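PDB 1AHS: african horse sickness virus (serotype 4) VP7 from African horsesickness virus, which makes up the surface of the viral core as a homotrimer that binds the structural protein VP3, with the trimer's top domain captured in this fragment. Local coordinates for residues B[7-12]-B[22-27]; B[14-19]-B[34-39]; B[44-49]-B[98-103]; B[67-72]-B[115-120]; B[81-86]-B[108-113]. One frame throughout, in Å; residues are numbered along the deposited sequence.

Interaction 1: residues B[7-12]-B[22-27]; sequences AVEVQQ and RTRGGY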
# COMPACT_ATOMS: atom_id res chain seq x y z
N ALA B 7 -0.54 -13.41 8.32
CA ALA B 7 -1.31 -12.51 9.16
C ALA B 7 -2.75 -12.76 8.79
O ALA B 7 -3.06 -12.91 7.61
CB ALA B 7 -0.93 -11.09 8.82
N VAL B 8 -3.65 -12.79 9.75
CA VAL B 8 -5.04 -13.02 9.39
C VAL B 8 -5.89 -11.77 9.09
O VAL B 8 -7.07 -11.87 8.75
CB VAL B 8 -5.71 -13.91 10.42
CG1 VAL B 8 -5.12 -15.28 10.36
CG2 VAL B 8 -5.50 -13.34 11.77
N GLU B 9 -5.28 -10.59 9.22
CA GLU B 9 -5.95 -9.35 8.94
C GLU B 9 -4.88 -8.33 8.68
O GLU B 9 -3.75 -8.48 9.11
CB GLU B 9 -6.82 -8.92 10.09
CG GLU B 9 -6.07 -8.59 11.34
CD GLU B 9 -7.00 -8.26 12.51
OE1 GLU B 9 -8.16 -8.75 12.48
OE2 GLU B 9 -6.58 -7.52 13.45
N VAL B 10 -5.23 -7.35 7.86
CA VAL B 10 -4.34 -6.25 7.51
C VAL B 10 -5.17 -4.97 7.69
O VAL B 10 -6.33 -5.01 8.10
CB VAL B 10 -3.81 -6.42 6.05
CG1 VAL B 10 -2.92 -7.62 5.97
CG2 VAL B 10 -4.93 -6.57 5.07
N GLN B 11 -4.56 -3.82 7.51
CA GLN B 11 -5.31 -2.61 7.66
C GLN B 11 -4.87 -1.62 6.61
O GLN B 11 -3.89 -1.83 5.90
CB GLN B 11 -5.18 -2.07 9.06
CG GLN B 11 -3.82 -2.11 9.66
CD GLN B 11 -3.88 -1.85 11.14
OE1 GLN B 11 -3.70 -0.72 11.58
NE2 GLN B 11 -4.16 -2.89 11.91
N GLN B 12 -5.66 -0.58 6.43
CA GLN B 12 -5.31 0.38 5.41
C GLN B 12 -4.10 1.07 5.88
O GLN B 12 -4.02 1.50 7.01
CB GLN B 12 -6.42 1.41 5.20
CG GLN B 12 -6.05 2.50 4.21
CD GLN B 12 -7.05 3.62 4.13
OE1 GLN B 12 -7.59 4.07 5.14
NE2 GLN B 12 -7.25 4.13 2.94
N ARG B 22 -0.96 3.60 24.01
CA ARG B 22 -0.18 4.57 23.29
C ARG B 22 0.47 4.15 21.99
O ARG B 22 0.94 5.01 21.26
CB ARG B 22 0.84 5.24 24.22
CG ARG B 22 0.21 6.23 25.22
CD ARG B 22 1.18 7.34 25.60
NE ARG B 22 2.50 6.80 25.97
CZ ARG B 22 3.42 7.44 26.71
NH1 ARG B 22 3.15 8.67 27.17
NH2 ARG B 22 4.63 6.87 26.95
N THR B 23 0.61 2.85 21.72
CA THR B 23 1.16 2.40 20.44
C THR B 23 0.31 1.20 19.94
O THR B 23 -0.45 0.60 20.72
CB THR B 23 2.67 1.98 20.50
OG1 THR B 23 2.85 0.93 21.44
CG2 THR B 23 3.54 3.11 20.93
N ARG B 24 0.31 0.97 18.62
CA ARG B 24 -0.38 -0.16 18.02
C ARG B 24 0.24 -0.40 16.68
O ARG B 24 0.63 0.52 15.98
CB ARG B 24 -1.89 -0.01 17.88
CG ARG B 24 -2.50 -1.38 17.44
CD ARG B 24 -4.02 -1.51 17.62
NE ARG B 24 -4.57 -2.76 17.07
CZ ARG B 24 -4.48 -3.14 15.79
NH1 ARG B 24 -3.86 -2.37 14.90
NH2 ARG B 24 -5.04 -4.28 15.39
N GLY B 25 0.46 -1.67 16.40
CA GLY B 25 1.04 -2.09 15.14
C GLY B 25 0.07 -3.04 14.46
O GLY B 25 -0.85 -3.60 15.08
N GLY B 26 0.28 -3.18 13.16
CA GLY B 26 -0.56 -4.05 12.34
C GLY B 26 0.13 -4.27 11.03
O GLY B 26 1.10 -3.58 10.71
N TYR B 27 -0.37 -5.20 10.23
CA TYR B 27 0.29 -5.47 8.98
C TYR B 27 -0.42 -4.82 7.85
O TYR B 27 -1.63 -4.63 7.91
CB TYR B 27 0.34 -6.96 8.78
CG TYR B 27 1.06 -7.61 9.92
CD1 TYR B 27 2.45 -7.58 10.00
CD2 TYR B 27 0.36 -8.27 10.93
CE1 TYR B 27 3.12 -8.18 11.04
CE2 TYR B 27 1.03 -8.89 11.99
CZ TYR B 27 2.41 -8.84 12.03
OH TYR B 27 3.09 -9.48 13.03
O HOH W 1 -3.11 -6.37 11.39
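Tyr27 gathers most of this contact, meeting Ala7, Glu9, Val10 and Gln11 where the loop 7-12 crosses the end of strand 23-27. Among the polar contacts, the backbone N of Gln11 donates to Tyr27 O at 3.1 Å; the bond is bent, 141° at H, although the donor lies almost in line with the carbonyl. The same oxygen receives a CA-H contact from Val10 CA at 3.2 Å. A water makes a second link: it accepts the N-H of Tyr27 and donates to Glu9 O, so the loop is tied to the strand twice. The apolar part is lighter: Ala7 CB rests obliquely against the Tyr27 ring, 3.8 Å from CD2, and Val10 CG1 is 4.4 Å from Tyr27 CB. Charge adds a looser element, since Glu9 OE2 stays 4.1 Å from Arg24 NH2, beyond a salt bridge, with carboxylate and guanidinium planes 40° apart. Strand 23-27 is an outermost strand of its antiparallel sheet within the chain and pairs with strand 32-37. The Tyr27 hydroxyl bonds to Leu48 O at the short helix 46-49, while Val10 and Gln12 form backbone hydrogen bonds with the second subunit.

Interaction 2: residues B[14-19]-B[34-39]; sequences GRYYVP and EVCMDA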
# COMPACT_ATOMS: atom_id res chain seq x y z
N GLY B 14 -1.47 3.92 6.53
CA GLY B 14 -1.50 5.32 6.86
C GLY B 14 -2.68 5.85 7.60
O GLY B 14 -2.80 7.05 7.73
N ARG B 15 -3.57 4.99 8.06
CA ARG B 15 -4.72 5.45 8.81
C ARG B 15 -4.49 5.24 10.31
O ARG B 15 -4.39 4.12 10.78
CB ARG B 15 -5.99 4.73 8.36
CG ARG B 15 -7.25 5.18 9.14
CD ARG B 15 -8.53 4.77 8.43
NE ARG B 15 -8.78 5.63 7.29
CZ ARG B 15 -9.55 6.71 7.33
NH1 ARG B 15 -10.14 7.05 8.47
NH2 ARG B 15 -9.74 7.43 6.23
N TYR B 16 -4.42 6.32 11.07
CA TYR B 16 -4.15 6.17 12.48
C TYR B 16 -5.19 5.35 13.23
O TYR B 16 -6.39 5.59 13.12
CB TYR B 16 -3.96 7.55 13.09
CG TYR B 16 -3.38 7.55 14.48
CD1 TYR B 16 -4.22 7.50 15.58
CD2 TYR B 16 -1.99 7.64 14.70
CE1 TYR B 16 -3.72 7.55 16.87
CE2 TYR B 16 -1.48 7.69 16.01
CZ TYR B 16 -2.37 7.65 17.08
OH TYR B 16 -1.95 7.76 18.38
N TYR B 17 -4.72 4.33 13.95
CA TYR B 17 -5.59 3.47 14.72
C TYR B 17 -4.87 2.90 15.94
O TYR B 17 -4.04 2.00 15.84
CB TYR B 17 -6.10 2.34 13.87
CG TYR B 17 -7.06 1.44 14.60
CD1 TYR B 17 -8.26 1.92 15.07
CD2 TYR B 17 -6.76 0.09 14.80
CE1 TYR B 17 -9.16 1.09 15.73
CE2 TYR B 17 -7.66 -0.75 15.46
CZ TYR B 17 -8.86 -0.24 15.93
OH TYR B 17 -9.75 -1.03 16.61
N VAL B 18 -5.19 3.47 17.10
CA VAL B 18 -4.66 3.12 18.42
C VAL B 18 -5.86 3.25 19.40
O VAL B 18 -6.02 4.26 20.08
CB VAL B 18 -3.59 4.15 18.85
CG1 VAL B 18 -3.15 3.87 20.24
CG2 VAL B 18 -2.43 4.11 17.91
N PRO B 19 -6.74 2.23 19.45
CA PRO B 19 -7.94 2.18 20.30
C PRO B 19 -7.72 2.21 21.83
O PRO B 19 -8.55 2.76 22.57
CB PRO B 19 -8.62 0.90 19.84
CG PRO B 19 -7.46 0.02 19.55
CD PRO B 19 -6.56 0.93 18.78
N GLU B 34 3.23 -1.40 10.18
CA GLU B 34 3.31 0.00 10.58
C GLU B 34 2.96 0.12 12.05
O GLU B 34 2.12 -0.62 12.52
CB GLU B 34 2.27 0.83 9.81
CG GLU B 34 2.55 1.03 8.32
CD GLU B 34 1.52 1.90 7.60
OE1 GLU B 34 0.48 2.32 8.20
OE2 GLU B 34 1.73 2.17 6.40
N VAL B 35 3.59 1.02 12.78
CA VAL B 35 3.20 1.18 14.18
C VAL B 35 2.76 2.63 14.39
O VAL B 35 3.42 3.57 13.95
CB VAL B 35 4.29 0.63 15.19
CG1 VAL B 35 5.63 0.66 14.58
CG2 VAL B 35 4.27 1.34 16.49
N CYS B 36 1.52 2.78 14.83
CA CYS B 36 0.92 4.07 15.05
C CYS B 36 1.37 4.50 16.41
O CYS B 36 1.23 3.73 17.35
CB CYS B 36 -0.61 3.95 15.04
SG CYS B 36 -1.32 3.67 13.40
N MET B 37 1.86 5.72 16.57
CA MET B 37 2.35 6.16 17.87
C MET B 37 1.85 7.51 18.33
O MET B 37 1.97 8.50 17.62
CB MET B 37 3.87 6.22 17.86
CG MET B 37 4.54 4.94 17.50
SD MET B 37 6.23 5.10 17.67
CE MET B 37 6.28 4.86 19.47
N ASP B 38 1.31 7.55 19.53
CA ASP B 38 0.87 8.81 20.10
C ASP B 38 2.09 9.68 20.38
O ASP B 38 3.25 9.26 20.21
CB ASP B 38 0.19 8.57 21.42
CG ASP B 38 -1.01 9.45 21.62
OD1 ASP B 38 -1.04 10.63 21.14
OD2 ASP B 38 -1.96 8.93 22.24
N ALA B 39 1.83 10.91 20.81
CA ALA B 39 2.87 11.88 21.11
C ALA B 39 3.66 11.47 22.36
O ALA B 39 3.09 11.04 23.37
CB ALA B 39 2.23 13.22 21.33
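Cys36 points from strand 32-37 toward the loop 14-19 and meets Tyr16, Tyr17 and Val18. CB is wedged between two neighbours: Val18 CG2 at 3.4 Å, tighter than usual for two carbons, and Tyr16 CD2 at 4.0 Å. With SG anti to the carbonyl carbon (chi1 -73°), the sulfur reaches the loop backbone, where it accepts the N-H of Tyr17 at 3.5 Å in a nearly straight bond, 166° at H. It also lies 3.9 Å from Tyr16 CA and 4.8 Å from the centre of the Tyr16 ring, approaching obliquely: a sulfur-aromatic contact. In this antiparallel beta fold, a jelly-roll-like sandwich, the loop lies over strand 32-37, with Cys36 turned outward onto it and Met37 turned the other way, toward strand 106-110. The Tyr16 ring meets Met37 O at its edge, in the ring plane, and its OH is 3.5 Å from Asp38 CA; Arg115 forms a cation-pi contact with this ring. At the other end, Gly14 N donates to the syn lone pair of Glu34 OE1 at 3.0 Å, while Ser13 OG bonds to the second carboxylate oxygen, OE2.

Interaction 3: residues B[44-49]-B[98-103]; sequences QVNALL and VAWNTI
Trp100 meets Leu49 and Asn46 with the six-membered end of its indole, and this is where the contact is close. Leu49 CB comes obliquely to within 3.7 Å of Trp100 CZ3, while the Leu49 carbonyl oxygen lies at the ring's edge, in its plane. Asn46 ND2 also lies in the ring plane, 3.3 Å from Trp100 CZ2, with the amide turned 65° from the ring. Trp100 CB points toward the helical turn, and CG lies anti to the backbone N (chi1 -178°). No hydrogen bond crosses directly; instead Ala104 O accepts from both Asn46 ND2 and Trp100 NE1, and Val106 N donates to Asn46 OD1, which fixes the two flat groups against each other. Toward the solvent the contact thins out. Asn46 ND2 is 3.7 Å from Ile103 O and 4.4 Å from Thr102 O, and the exposed side chain of Ile103 turns away from the helix. Asn101 OD1 accepts from Ile103 N at 2.8 Å, an Asx turn, and also from Ala104 N. Val45, just before the helix, bonds to Val106 of strand 106-110, and Leu48 packs on Ala33 of strand 32-37, while strand 98-100 pairs with 59-65 and Trp100 packs on Phe61 and Val106.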
# COMPACT_ATOMS: atom_id res chain seq x y z
N GLN B 44 8.28 -1.34 22.36
CA GLN B 44 9.14 -2.38 21.76
C GLN B 44 8.27 -3.07 20.72
O GLN B 44 7.11 -3.37 20.96
CB GLN B 44 9.64 -3.39 22.80
CG GLN B 44 10.83 -4.24 22.30
CD GLN B 44 11.28 -5.28 23.30
OE1 GLN B 44 10.84 -6.43 23.27
NE2 GLN B 44 12.15 -4.87 24.22
N VAL B 45 8.87 -3.48 19.63
CA VAL B 45 8.09 -3.95 18.52
C VAL B 45 8.49 -5.34 18.01
O VAL B 45 8.09 -5.79 16.94
CB VAL B 45 8.20 -2.78 17.51
CG1 VAL B 45 8.85 -3.15 16.24
CG2 VAL B 45 6.89 -2.03 17.41
N ASN B 46 9.22 -6.06 18.86
CA ASN B 46 9.69 -7.40 18.51
C ASN B 46 8.55 -8.32 18.06
O ASN B 46 8.57 -8.81 16.96
CB ASN B 46 10.43 -8.03 19.68
CG ASN B 46 11.82 -7.50 19.82
OD1 ASN B 46 12.02 -6.38 20.28
ND2 ASN B 46 12.79 -8.28 19.38
N ALA B 47 7.54 -8.49 18.90
CA ALA B 47 6.40 -9.36 18.60
C ALA B 47 5.76 -9.10 17.26
O ALA B 47 5.17 -10.00 16.67
CB ALA B 47 5.35 -9.21 19.68
N LEU B 48 5.88 -7.86 16.79
CA LEU B 48 5.29 -7.45 15.54
C LEU B 48 6.17 -7.76 14.34
O LEU B 48 5.68 -8.33 13.37
CB LEU B 48 4.98 -5.96 15.64
CG LEU B 48 4.03 -5.13 14.75
CD1 LEU B 48 4.78 -4.21 13.80
CD2 LEU B 48 3.03 -5.99 14.04
N LEU B 49 7.46 -7.44 14.40
CA LEU B 49 8.37 -7.65 13.27
C LEU B 49 8.88 -9.05 13.10
O LEU B 49 9.33 -9.41 12.03
CB LEU B 49 9.58 -6.75 13.38
CG LEU B 49 9.31 -5.26 13.33
CD1 LEU B 49 10.66 -4.60 13.14
CD2 LEU B 49 8.37 -4.92 12.18
N VAL B 98 19.00 -2.42 7.75
CA VAL B 98 19.49 -2.98 9.00
C VAL B 98 19.30 -4.50 9.03
O VAL B 98 18.24 -4.97 8.62
CB VAL B 98 18.80 -2.29 10.22
CG1 VAL B 98 17.44 -1.82 9.87
CG2 VAL B 98 18.63 -3.22 11.34
N ALA B 99 20.33 -5.25 9.45
CA ALA B 99 20.30 -6.74 9.57
C ALA B 99 19.87 -7.09 10.99
O ALA B 99 20.58 -6.79 11.94
CB ALA B 99 21.68 -7.33 9.30
N TRP B 100 18.70 -7.70 11.14
CA TRP B 100 18.19 -8.02 12.47
C TRP B 100 18.27 -9.51 12.75
O TRP B 100 17.82 -10.33 11.93
CB TRP B 100 16.74 -7.57 12.58
CG TRP B 100 16.15 -7.81 13.89
CD1 TRP B 100 16.74 -7.61 15.10
CD2 TRP B 100 14.79 -8.20 14.17
NE1 TRP B 100 15.83 -7.85 16.12
CE2 TRP B 100 14.63 -8.22 15.57
CE3 TRP B 100 13.70 -8.53 13.37
CZ2 TRP B 100 13.43 -8.56 16.18
CZ3 TRP B 100 12.51 -8.86 13.97
CH2 TRP B 100 12.38 -8.87 15.36
N ASN B 101 18.72 -9.88 13.94
CA ASN B 101 18.85 -11.27 14.20
C ASN B 101 17.61 -11.96 14.68
O ASN B 101 17.66 -13.14 14.93
CB ASN B 101 20.04 -11.55 15.10
CG ASN B 101 19.86 -10.99 16.49
OD1 ASN B 101 18.74 -10.79 16.95
ND2 ASN B 101 20.97 -10.79 17.18
N THR B 102 16.50 -11.24 14.81
CA THR B 102 15.24 -11.87 15.25
C THR B 102 15.08 -11.91 16.75
O THR B 102 13.97 -11.99 17.29
CB THR B 102 15.19 -13.28 14.67
OG1 THR B 102 14.95 -13.18 13.26
CG2 THR B 102 14.24 -14.17 15.37
N ILE B 103 16.20 -11.73 17.44
CA ILE B 103 16.24 -11.85 18.89
C ILE B 103 16.33 -10.55 19.61
O ILE B 103 15.64 -10.34 20.61
CB ILE B 103 17.50 -12.66 19.35
CG1 ILE B 103 17.50 -14.03 18.72
CG2 ILE B 103 17.51 -12.85 20.86
CD1 ILE B 103 16.26 -14.80 19.08

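Interaction 4: residues B[67-72]-B[115-120]; sequences RIFCDP and RSILQF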
# COMPACT_ATOMS: atom_id res chain seq x y z
N ARG B 67 5.56 10.94 6.08
CA ARG B 67 5.47 12.37 6.02
C ARG B 67 3.97 12.81 6.14
O ARG B 67 3.66 13.77 6.86
CB ARG B 67 6.14 12.85 4.72
CG ARG B 67 5.87 14.30 4.34
CD ARG B 67 6.55 15.31 5.24
NE ARG B 67 7.41 16.19 4.44
CZ ARG B 67 7.10 17.44 4.10
NH1 ARG B 67 5.95 17.97 4.52
NH2 ARG B 67 7.91 18.14 3.30
N ILE B 68 3.04 12.19 5.40
CA ILE B 68 1.62 12.52 5.58
C ILE B 68 0.80 11.23 5.77
O ILE B 68 1.12 10.18 5.18
CB ILE B 68 0.95 13.44 4.45
CG1 ILE B 68 0.96 12.73 3.16
CG2 ILE B 68 1.60 14.80 4.24
CD1 ILE B 68 -0.38 12.21 2.91
N PHE B 69 -0.21 11.28 6.64
CA PHE B 69 -1.07 10.16 6.89
C PHE B 69 -2.41 10.76 7.34
O PHE B 69 -2.57 11.95 7.20
CB PHE B 69 -0.43 9.19 7.91
CG PHE B 69 -0.26 9.76 9.29
CD1 PHE B 69 0.89 10.41 9.65
CD2 PHE B 69 -1.24 9.57 10.24
CE1 PHE B 69 1.06 10.88 10.94
CE2 PHE B 69 -1.08 10.03 11.52
CZ PHE B 69 0.08 10.69 11.86
N CYS B 70 -3.35 10.01 7.90
CA CYS B 70 -4.61 10.64 8.32
C CYS B 70 -5.11 10.22 9.70
O CYS B 70 -4.65 9.24 10.28
CB CYS B 70 -5.72 10.38 7.30
SG CYS B 70 -6.26 8.72 7.15
N ASP B 71 -5.97 11.05 10.27
CA ASP B 71 -6.55 10.72 11.57
C ASP B 71 -7.77 9.84 11.32
O ASP B 71 -8.08 9.53 10.18
CB ASP B 71 -6.85 11.99 12.42
CG ASP B 71 -7.98 12.87 11.88
OD1 ASP B 71 -8.74 12.47 10.98
OD2 ASP B 71 -8.13 13.99 12.42
N PRO B 72 -8.47 9.41 12.37
CA PRO B 72 -9.62 8.57 12.15
C PRO B 72 -10.77 9.16 11.38
O PRO B 72 -11.64 8.41 10.96
CB PRO B 72 -10.02 8.22 13.55
CG PRO B 72 -8.71 8.13 14.22
CD PRO B 72 -8.10 9.41 13.79
N ARG B 115 1.17 13.01 16.79
CA ARG B 115 1.16 11.60 16.46
C ARG B 115 2.04 11.28 15.28
O ARG B 115 2.33 12.15 14.46
CB ARG B 115 -0.27 11.18 16.18
CG ARG B 115 -1.11 11.22 17.43
CD ARG B 115 -2.57 11.11 17.08
NE ARG B 115 -3.12 12.33 16.50
CZ ARG B 115 -4.42 12.50 16.21
NH1 ARG B 115 -5.29 11.51 16.43
NH2 ARG B 115 -4.85 13.67 15.76
N SER B 116 2.49 10.03 15.19
CA SER B 116 3.33 9.61 14.08
C SER B 116 3.04 8.16 13.69
O SER B 116 2.49 7.42 14.50
CB SER B 116 4.81 9.71 14.47
OG SER B 116 5.19 11.05 14.75
N ILE B 117 3.32 7.78 12.44
CA ILE B 117 3.15 6.38 12.04
C ILE B 117 4.49 5.99 11.44
O ILE B 117 5.04 6.76 10.66
CB ILE B 117 2.08 6.15 10.96
CG1 ILE B 117 0.70 6.48 11.47
CG2 ILE B 117 2.00 4.68 10.63
CD1 ILE B 117 -0.33 6.20 10.44
N LEU B 118 5.06 4.85 11.86
CA LEU B 118 6.33 4.37 11.30
C LEU B 118 6.05 3.12 10.51
O LEU B 118 5.28 2.24 10.96
CB LEU B 118 7.31 4.00 12.40
CG LEU B 118 8.19 5.04 13.08
CD1 LEU B 118 7.45 6.29 13.44
CD2 LEU B 118 8.73 4.41 14.32
N GLN B 119 6.71 3.01 9.37
CA GLN B 119 6.58 1.88 8.48
C GLN B 119 7.86 1.05 8.50
O GLN B 119 8.93 1.63 8.47
CB GLN B 119 6.34 2.41 7.07
CG GLN B 119 6.41 1.35 6.02
CD GLN B 119 6.24 1.86 4.61
OE1 GLN B 119 5.13 2.23 4.21
NE2 GLN B 119 7.33 1.83 3.82
N PHE B 120 7.75 -0.29 8.50
CA PHE B 120 8.92 -1.20 8.47
C PHE B 120 8.71 -2.03 7.25
O PHE B 120 7.69 -2.64 7.13
CB PHE B 120 8.92 -2.15 9.66
CG PHE B 120 9.19 -1.47 10.96
CD1 PHE B 120 10.47 -1.27 11.38
CD2 PHE B 120 8.15 -0.94 11.70
CE1 PHE B 120 10.71 -0.53 12.54
CE2 PHE B 120 8.38 -0.19 12.86
CZ PHE B 120 9.65 0.02 13.27
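Phe69 and Ile117 meet across backbones that run 116° apart, with their CA atoms 7.7 Å from each other, too far for the two segments to pair as strands; no hydrogen bond joins them. The contact is made chiefly by the Phe69 ring, against Ile117 and the backbone of Arg115 and Ser116. Phe69 CG sits between its own backbone N and carbonyl carbon (chi1 66°), and the ring presents a face to Ile117. CG1 of Ile117 lies over that face, 3.9 Å from the centroid and 13° off the ring normal, a CH-pi contact displaced toward the rim. CD1 lies out toward the CG-CD2 rim, 3.5 Å from Phe69 CD2. The ring's far edge, at CZ, is 3.7 Å from Arg115 O, which lies in the ring plane. Strand 116-122 is the central strand of a five-stranded sheet of the sandwich, whereas 69-70 belongs to a two-stranded ribbon with 76-77, and Phe69 joins the two, packing also on Leu77. The Arg115 side chain points toward segment 67-72, and NH2 lies 4.2 Å from Asp71 CB. The charges themselves stay farther apart, with Asp71 OD2 4.7 Å from Arg115 NH2; Asp71 OD1 is engaged by Gln73 N. At the other end of the segment, Arg67 forms a salt bridge with Glu9 of the third subunit.

Interaction 5: residues B[81-86]-B[108-113]; sequences PGTFVT and VGNPGA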
# COMPACT_ATOMS: atom_id res chain seq x y z
N PRO B 81 8.65 15.19 14.25
CA PRO B 81 10.08 15.00 13.96
C PRO B 81 10.75 14.28 15.14
O PRO B 81 10.14 14.08 16.21
CB PRO B 81 10.56 16.43 13.81
CG PRO B 81 9.69 17.16 14.86
CD PRO B 81 8.35 16.58 14.66
N GLY B 82 11.97 13.82 14.93
CA GLY B 82 12.66 13.14 16.02
C GLY B 82 12.28 11.71 16.36
O GLY B 82 12.60 11.24 17.45
N THR B 83 11.55 11.05 15.46
CA THR B 83 11.19 9.66 15.67
C THR B 83 12.49 8.85 15.55
O THR B 83 13.36 9.21 14.74
CB THR B 83 10.21 9.20 14.57
OG1 THR B 83 10.75 9.49 13.29
CG2 THR B 83 8.89 9.88 14.72
N PHE B 84 12.67 7.81 16.37
CA PHE B 84 13.89 6.98 16.27
C PHE B 84 13.58 5.49 16.44
O PHE B 84 12.52 5.12 16.96
CB PHE B 84 15.00 7.40 17.27
CG PHE B 84 14.62 7.27 18.71
CD1 PHE B 84 14.60 6.03 19.33
CD2 PHE B 84 14.18 8.37 19.42
CE1 PHE B 84 14.15 5.88 20.64
CE2 PHE B 84 13.74 8.23 20.72
CZ PHE B 84 13.72 6.98 21.33
N VAL B 85 14.51 4.66 16.01
CA VAL B 85 14.37 3.22 16.12
C VAL B 85 15.76 2.72 16.59
O VAL B 85 16.79 3.17 16.06
CB VAL B 85 13.98 2.63 14.72
CG1 VAL B 85 14.18 1.13 14.68
CG2 VAL B 85 12.54 2.95 14.41
N THR B 86 15.81 1.96 17.68
CA THR B 86 17.10 1.41 18.09
C THR B 86 17.04 -0.11 17.96
O THR B 86 15.98 -0.72 18.21
CB THR B 86 17.51 1.81 19.53
OG1 THR B 86 16.53 1.39 20.48
CG2 THR B 86 17.66 3.28 19.63
N VAL B 108 11.18 1.61 19.58
CA VAL B 108 10.67 2.59 18.68
C VAL B 108 10.29 3.79 19.55
O VAL B 108 9.81 3.61 20.68
CB VAL B 108 9.50 1.87 17.95
CG1 VAL B 108 8.18 2.11 18.62
CG2 VAL B 108 9.56 2.07 16.52
N GLY B 109 10.61 5.00 19.10
CA GLY B 109 10.26 6.14 19.91
C GLY B 109 9.73 7.32 19.14
O GLY B 109 10.18 7.60 18.03
N ASN B 110 8.77 8.01 19.74
CA ASN B 110 8.17 9.21 19.15
C ASN B 110 8.16 10.29 20.24
O ASN B 110 7.13 10.52 20.87
CB ASN B 110 6.75 8.92 18.65
CG ASN B 110 6.10 10.13 17.98
OD1 ASN B 110 6.70 10.79 17.12
ND2 ASN B 110 4.87 10.39 18.36
N PRO B 111 9.33 10.90 20.54
CA PRO B 111 9.40 11.93 21.57
C PRO B 111 8.66 13.20 21.21
O PRO B 111 8.20 13.92 22.11
CB PRO B 111 10.90 12.16 21.69
CG PRO B 111 11.40 11.90 20.31
CD PRO B 111 10.67 10.65 19.97
N GLY B 112 8.53 13.45 19.91
CA GLY B 112 7.85 14.63 19.37
C GLY B 112 6.49 14.96 19.96
O GLY B 112 5.93 14.17 20.72
N ALA B 113 5.92 16.10 19.57
CA ALA B 113 4.62 16.53 20.12
C ALA B 113 3.33 16.22 19.36
O ALA B 113 2.28 16.75 19.71
CB ALA B 113 4.66 18.02 20.48
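Phe84 O draws in two donors from the facing strand: Gly109 N lies 2.9 Å from Phe84 O and, as a weaker C-H donor, Val108 CA lies 3.6 Å from Phe84 O. The return bond, Phe84 N to Gly109 O, is 3.0 Å, and that oxygen too has a CA-H contact, from Thr83 CA at 3.3 Å. Phe84 and Gly109 are thus an antiparallel hydrogen-bonded pair, and the strand axes run at 158°. With CG between the backbone N and the carbonyl carbon (chi1 62°), the Phe84 ring folds across the pair until Gly109 CA sits beneath one face, 4.0 Å from the centroid: a CH-pi contact that Gly109, lacking a side chain, leaves room for. This aromatic-over-glycine pairing lies in the four-stranded sheet of the sandwich, where strand 106-110 is flanked by 84-87 and 41-44. The sheet's opposite face carries the next, non-hydrogen-bonded pair, whose CG2 atoms, of Val85 and Val108, meet at 3.8 Å and turn inward to Trp63 and Leu118 of the other sheet. The Pro111 ring leans on the Gly82 carbonyl, with CG 3.2 Å from Gly82 O, and CD comes obliquely to the Phe84 ring. Thr83 CG2 is 3.4 Å from Asn110 OD1, an atom hydrogen-bonded with Ser116 OG, while Asn110 ND2 donates to Asp38 O and Arg114 O.

Overall arrangement
Interaction 2 is the most buried of the five, and its centre is about 6 Å from that of interaction 4; strands 32-37 and 116-122, neighbours in the five-stranded sheet, carry them. Interaction 1 continues the same sheet to its outermost strand, 23-27, where the loop partner turns to another subunit and where backbone bonds, a water and a distant charge pair join modest apolar contacts. Interaction 5 is the only true strand pairing and belongs to the second sheet, touching 2 and 4 through Asn110 and Val108. Interaction 3, about 20 Å from interaction 4 between centres, works at the opposite end with a helix and a tryptophan; interactions 3 and 5 meet no other subunit.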